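Local coordinates for protein maleylacetoacetate isomerase (Anaeromyxobacter dehalogenans, PDB 4IGJ) that probably isomerises maleylacetoacetate in a glutathione-dependent manner and may also act as a glutathione transferase, at residues F157-G162 and V191-N196; R161-L166 and F200-E205. All blocks are in the same frame, centred on the assembly; numbering follows the deposited sequence.

Both contacts start from helix 150-171 in the helical C-terminal domain of the glutathione transferase fold, and their centres are about 5 Å apart. Contact 1 joins it to helix 185-199; contact 2, one turn further along, joins it to the loop that follows that helix. Their apolar side chains adjoin: Ile159 CD1 lies 3.5 Å from Phe200 CD2, and Leu194 CD2 lies 3.9 Å from Leu163 CD1. Contact 1 borders the glutathione site, the side chain of Gln193 being about 4 Å from that of Gln132, which binds glutathione, whereas the side chain of Leu163 is about 10 Å from that of Gln132. Arg161, another glutathione-binding residue, lies in both ranges but touches neither partner segment.

Contact 1: F157-G162 and V191-N196; sequences FFIARG and VPQLYN. With SO4 (sulfate ion), chain C.
Ile159 holds CG1 beside its backbone N and CG2 anti to it (chi1 -65°), and an extended chi2 carries CD1 on toward helix 185-199. Gln193 answers from there with CG anti to its own N, and a bend at chi2 (61°) turns the amide toward the isoleucine. This is helix-to-helix packing inside the all-helical C-terminal domain of a glutathione transferase, with the Ile159 and Gln193 CA atoms 8.1 Å apart. NE2 of Gln193 is 3.8 Å from Ile159 CG1 and 3.9 Å from Ile159 CD1, so the apolar branch packs against the amide nitrogen without bonding to it. That buried NE2 is satisfied by Gln135 OE1, which also accepts from Asn196 ND2; one glutamine oxygen thus ties together two residues a turn apart on helix 185-199. On the far side of helix 150-171, Phe158 packs on Val139 and Arg161 on Leu138 of the second subunit, which places this helix between the domain core and the dimer partner. A sulfate, probably from the crystallisation liquor, is held by Ser34 OG, Gln135 NE2 and NE2 of Gln132, a glutathione-binding residue, so the contact lies beside that site; Asn196 ND2 adds only a weak, bent hydrogen bond to sulfate O2, 3.2 Å long with an N-H...O angle of 122°.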
loop_
_atom_site.group_PDB
_atom_site.type_symbol
_atom_site.label_atom_id
_atom_site.label_comp_id
_atom_site.label_asym_id
_atom_site.label_seq_id
_atom_site.Cartn_x
_atom_site.Cartn_y
_atom_site.Cartn_z
ATOM N N PHE A 157 0.873 -19.267 -0.798
ATOM C CA PHE A 157 -0.083 -19.014 -1.865
ATOM C C PHE A 157 -0.111 -17.536 -2.251
ATOM O O PHE A 157 -0.035 -17.191 -3.430
ATOM C CB PHE A 157 -1.487 -19.469 -1.463
ATOM C CG PHE A 157 -2.539 -19.119 -2.477
ATOM C CD1 PHE A 157 -2.753 -19.928 -3.584
ATOM C CD2 PHE A 157 -3.300 -17.964 -2.337
ATOM C CE1 PHE A 157 -3.715 -19.597 -4.524
ATOM C CE2 PHE A 157 -4.269 -17.630 -3.277
ATOM C CZ PHE A 157 -4.472 -18.448 -4.369
ATOM N N PHE A 158 -0.239 -16.672 -1.251
ATOM C CA PHE A 158 -0.390 -15.247 -1.525
ATOM C C PHE A 158 0.915 -14.580 -1.937
ATOM O O PHE A 158 0.919 -13.679 -2.775
ATOM C CB PHE A 158 -1.055 -14.532 -0.347
ATOM C CG PHE A 158 -2.543 -14.723 -0.304
ATOM C CD1 PHE A 158 -3.360 -14.052 -1.207
ATOM C CD2 PHE A 158 -3.127 -15.573 0.619
ATOM C CE1 PHE A 158 -4.727 -14.233 -1.188
ATOM C CE2 PHE A 158 -4.498 -15.756 0.647
ATOM C CZ PHE A 158 -5.297 -15.084 -0.262
ATOM N N ILE A 159 2.030 -15.026 -1.372
ATOM C CA ILE A 159 3.318 -14.518 -1.819
ATOM C C ILE A 159 3.606 -14.907 -3.275
ATOM O O ILE A 159 4.035 -14.066 -4.065
ATOM C CB ILE A 159 4.452 -14.971 -0.881
ATOM C CG1 ILE A 159 4.264 -14.336 0.507
ATOM C CG2 ILE A 159 5.815 -14.630 -1.470
ATOM C CD1 ILE A 159 5.228 -14.857 1.567
ATOM N N ALA A 160 3.349 -16.168 -3.629
ATOM C CA ALA A 160 3.555 -16.640 -4.998
ATOM C C ALA A 160 2.697 -15.832 -5.964
ATOM O O ALA A 160 3.166 -15.411 -7.026
ATOM C CB ALA A 160 3.230 -18.132 -5.112
ATOM N N ARG A 161 1.437 -15.631 -5.587
ATOM C CA ARG A 161 0.511 -14.824 -6.374
ATOM C C ARG A 161 1.072 -13.425 -6.621
ATOM O O ARG A 161 1.063 -12.927 -7.755
ATOM C CB ARG A 161 -0.833 -14.734 -5.653
ATOM C CG ARG A 161 -1.831 -13.817 -6.319
ATOM C CD ARG A 161 -3.236 -14.080 -5.813
ATOM N NE ARG A 161 -4.228 -13.532 -6.727
ATOM C CZ ARG A 161 -4.832 -14.243 -7.671
ATOM N NH1 ARG A 161 -4.552 -15.532 -7.812
ATOM N NH2 ARG A 161 -5.721 -13.669 -8.466
ATOM N N GLY A 162 1.564 -12.799 -5.557
ATOM C CA GLY A 162 2.173 -11.484 -5.651
ATOM C C GLY A 162 3.437 -11.442 -6.499
ATOM O O GLY A 162 3.617 -10.534 -7.303
ATOM N N VAL A 191 12.982 -6.601 -2.385
ATOM C CA VAL A 191 14.025 -7.354 -1.702
ATOM C C VAL A 191 13.550 -7.985 -0.383
ATOM O O VAL A 191 13.737 -9.179 -0.174
ATOM C CB VAL A 191 15.316 -6.517 -1.576
ATOM C CG1 VAL A 191 16.286 -7.152 -0.585
ATOM C CG2 VAL A 191 15.972 -6.382 -2.947
ATOM N N PRO A 192 12.885 -7.216 0.485
ATOM C CA PRO A 192 12.406 -7.859 1.713
ATOM C C PRO A 192 11.327 -8.914 1.450
ATOM O O PRO A 192 11.232 -9.891 2.201
ATOM C CB PRO A 192 11.858 -6.681 2.524
ATOM C CG PRO A 192 12.664 -5.498 2.030
ATOM C CD PRO A 192 12.744 -5.748 0.551
ATOM N N GLN A 193 10.539 -8.739 0.392
ATOM C CA GLN A 193 9.478 -9.693 0.103
ATOM C C GLN A 193 10.054 -11.028 -0.360
ATOM O O GLN A 193 9.525 -12.087 -0.012
ATOM C CB GLN A 193 8.497 -9.128 -0.934
ATOM C CG GLN A 193 7.249 -9.993 -1.121
ATOM C CD GLN A 193 6.462 -10.124 0.160
ATOM O OE1 GLN A 193 5.791 -9.182 0.579
ATOM N NE2 GLN A 193 6.552 -11.284 0.812
ATOM N N LEU A 194 11.143 -10.981 -1.125
ATOM C CA LEU A 194 11.806 -12.215 -1.566
ATOM C C LEU A 194 12.432 -12.948 -0.384
ATOM O O LEU A 194 12.401 -14.177 -0.334
ATOM C CB LEU A 194 12.861 -11.925 -2.632
ATOM C CG LEU A 194 12.337 -11.460 -3.983
ATOM C CD1 LEU A 194 13.498 -11.034 -4.858
ATOM C CD2 LEU A 194 11.526 -12.561 -4.656
ATOM N N TYR A 195 12.971 -12.208 0.578
ATOM C CA TYR A 195 13.477 -12.818 1.802
ATOM C C TYR A 195 12.340 -13.549 2.528
ATOM O O TYR A 195 12.522 -14.666 3.022
ATOM C CB TYR A 195 14.102 -11.739 2.686
ATOM C CG TYR A 195 14.497 -12.141 4.102
ATOM C CD1 TYR A 195 15.822 -12.395 4.430
ATOM C CD2 TYR A 195 13.552 -12.190 5.121
ATOM C CE1 TYR A 195 16.176 -12.726 5.740
ATOM C CE2 TYR A 195 13.898 -12.524 6.413
ATOM C CZ TYR A 195 15.207 -12.786 6.718
ATOM O OH TYR A 195 15.539 -13.109 8.023
ATOM N N ASN A 196 11.160 -12.943 2.588
ATOM C CA ASN A 196 10.035 -13.606 3.243
ATOM C C ASN A 196 9.571 -14.838 2.469
ATOM O O ASN A 196 9.208 -15.847 3.075
ATOM C CB ASN A 196 8.885 -12.618 3.482
ATOM C CG ASN A 196 9.128 -11.714 4.676
ATOM O OD1 ASN A 196 10.199 -11.728 5.276
ATOM N ND2 ASN A 196 8.131 -10.902 5.013
HETATM S S SO4 C . 6.751 -9.386 7.994
HETATM O O1 SO4 C . 6.909 -10.825 7.893
HETATM O O2 SO4 C . 6.265 -8.869 6.719
HETATM O O3 SO4 C . 8.044 -8.810 8.323
HETATM O O4 SO4 C . 5.814 -9.077 9.061
#

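Contact 2: R161-L166 and F200-E205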
loop_
_atom_site.group_PDB
_atom_site.type_symbol
_atom_site.label_atom_id
_atom_site.label_comp_id
_atom_site.label_asym_id
_atom_site.label_seq_id
_atom_site.Cartn_x
_atom_site.Cartn_y
_atom_site.Cartn_z
ATOM N N ARG A 161 1.437 -15.631 -5.587
ATOM C CA ARG A 161 0.511 -14.824 -6.374
ATOM C C ARG A 161 1.072 -13.425 -6.621
ATOM O O ARG A 161 1.063 -12.927 -7.755
ATOM C CB ARG A 161 -0.833 -14.734 -5.653
ATOM C CG ARG A 161 -1.831 -13.817 -6.319
ATOM C CD ARG A 161 -3.236 -14.080 -5.813
ATOM N NE ARG A 161 -4.228 -13.532 -6.727
ATOM C CZ ARG A 161 -4.832 -14.243 -7.671
ATOM N NH1 ARG A 161 -4.552 -15.532 -7.812
ATOM N NH2 ARG A 161 -5.721 -13.669 -8.466
ATOM N N GLY A 162 1.564 -12.799 -5.557
ATOM C CA GLY A 162 2.173 -11.484 -5.651
ATOM C C GLY A 162 3.437 -11.442 -6.499
ATOM O O GLY A 162 3.617 -10.534 -7.303
ATOM N N LEU A 163 4.318 -12.421 -6.323
ATOM C CA LEU A 163 5.579 -12.444 -7.055
ATOM C C LEU A 163 5.386 -12.706 -8.550
ATOM O O LEU A 163 6.144 -12.202 -9.376
ATOM C CB LEU A 163 6.532 -13.481 -6.452
ATOM C CG LEU A 163 7.034 -13.196 -5.034
ATOM C CD1 LEU A 163 8.056 -14.243 -4.636
ATOM C CD2 LEU A 163 7.616 -11.782 -4.926
ATOM N N ALA A 164 4.378 -13.507 -8.883
ATOM C CA ALA A 164 4.056 -13.800 -10.277
ATOM C C ALA A 164 3.672 -12.515 -11.001
ATOM O O ALA A 164 4.135 -12.257 -12.112
ATOM C CB ALA A 164 2.934 -14.832 -10.361
ATOM N N ALA A 165 2.832 -11.708 -10.358
ATOM C CA ALA A 165 2.434 -10.413 -10.903
ATOM C C ALA A 165 3.631 -9.484 -11.044
ATOM O O ALA A 165 3.778 -8.796 -12.056
ATOM C CB ALA A 165 1.367 -9.772 -10.028
ATOM N N LEU A 166 4.480 -9.455 -10.018
ATOM C CA LEU A 166 5.676 -8.628 -10.045
ATOM C C LEU A 166 6.620 -9.036 -11.163
ATOM O O LEU A 166 7.134 -8.188 -11.885
ATOM C CB LEU A 166 6.427 -8.719 -8.722
ATOM C CG LEU A 166 6.049 -7.722 -7.640
ATOM C CD1 LEU A 166 6.999 -7.873 -6.475
ATOM C CD2 LEU A 166 6.086 -6.296 -8.194
ATOM N N PHE A 200 9.420 -18.783 3.981
ATOM C CA PHE A 200 8.242 -19.642 3.926
ATOM C C PHE A 200 8.434 -20.841 3.004
ATOM O O PHE A 200 7.497 -21.600 2.764
ATOM C CB PHE A 200 7.014 -18.831 3.495
ATOM C CG PHE A 200 6.501 -17.909 4.562
ATOM C CD1 PHE A 200 6.018 -18.424 5.755
ATOM C CD2 PHE A 200 6.484 -16.534 4.370
ATOM C CE1 PHE A 200 5.545 -17.582 6.752
ATOM C CE2 PHE A 200 6.010 -15.681 5.360
ATOM C CZ PHE A 200 5.538 -16.207 6.551
ATOM N N GLY A 201 9.645 -21.009 2.491
ATOM C CA GLY A 201 9.971 -22.151 1.657
ATOM C C GLY A 201 9.340 -22.113 0.282
ATOM O O GLY A 201 9.124 -23.157 -0.343
ATOM N N LEU A 202 9.036 -20.913 -0.203
ATOM C CA LEU A 202 8.482 -20.792 -1.546
ATOM C C LEU A 202 9.580 -20.926 -2.593
ATOM O O LEU A 202 10.622 -20.278 -2.496
ATOM C CB LEU A 202 7.758 -19.459 -1.721
ATOM C CG LEU A 202 7.042 -19.260 -3.053
ATOM C CD1 LEU A 202 5.870 -20.222 -3.163
ATOM C CD2 LEU A 202 6.584 -17.805 -3.205
ATOM N N ASP A 203 9.352 -21.768 -3.595
ATOM C CA ASP A 203 10.329 -21.926 -4.663
ATOM C C ASP A 203 10.333 -20.711 -5.584
ATOM O O ASP A 203 9.289 -20.324 -6.114
ATOM C CB ASP A 203 10.064 -23.194 -5.474
ATOM C CG ASP A 203 10.998 -23.322 -6.664
ATOM O OD1 ASP A 203 12.171 -23.702 -6.461
ATOM O OD2 ASP A 203 10.559 -23.034 -7.797
ATOM N N LEU A 204 11.516 -20.132 -5.778
ATOM C CA LEU A 204 11.668 -18.877 -6.514
ATOM C C LEU A 204 12.067 -19.070 -7.974
ATOM O O LEU A 204 12.261 -18.093 -8.704
ATOM C CB LEU A 204 12.698 -17.977 -5.827
ATOM C CG LEU A 204 12.328 -17.378 -4.472
ATOM C CD1 LEU A 204 13.378 -16.366 -4.068
ATOM C CD2 LEU A 204 10.938 -16.748 -4.508
ATOM N N GLU A 205 12.201 -20.323 -8.398
ATOM C CA GLU A 205 12.517 -20.622 -9.796
ATOM C C GLU A 205 11.584 -19.954 -10.835
ATOM O O GLU A 205 12.061 -19.502 -11.878
ATOM C CB GLU A 205 12.625 -22.141 -10.015
ATOM C CG GLU A 205 13.088 -22.543 -11.404
ATOM C CD GLU A 205 11.943 -22.624 -12.391
ATOM O OE1 GLU A 205 10.807 -22.909 -11.956
ATOM O OE2 GLU A 205 12.172 -22.392 -13.599
#
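No flat group enters the join between Leu163 and the pair Leu202 and Leu204, which is made by methyl groups alone; the one ring here, that of Phe200, packs instead on Arg152 and Ala155, earlier on helix 150-171. CD1 of Leu163 does all the touching from the helix. It meets Leu204 CD2 at 3.8 Å, the two side chains crossing at a slant, and Leu202 CD2 at 4.1 Å, where the chains run past each other in opposite directions. Leu202 has CG anti to its backbone N (chi1 -175°), whereas Leu204 keeps CG beside its N (chi1 -69°), and these different first torsions bring both CD2 methyls to the same leucine branch. The loop that supplies them follows a Schellman motif closing helix 185-199: Gly201, with positive phi, is the C-prime residue, Leu202 N bonds to Ala197 O and Gly201 N to Arg198 O. The chain then turns back to lie against helix 150-171 within the C-terminal domain. Leu204 also rests on Ala197 and Arg198, and Leu163 on Tyr207. Arg211 of helix 208-218 grips the backbone beyond, bonding from NE to the carbonyl O of Leu204 and from NH2 to that of Glu205. Within the loop, the Asp203 carboxylate accepts a weak hydrogen bond at OD2 from Glu205 N, 3.2 Å away.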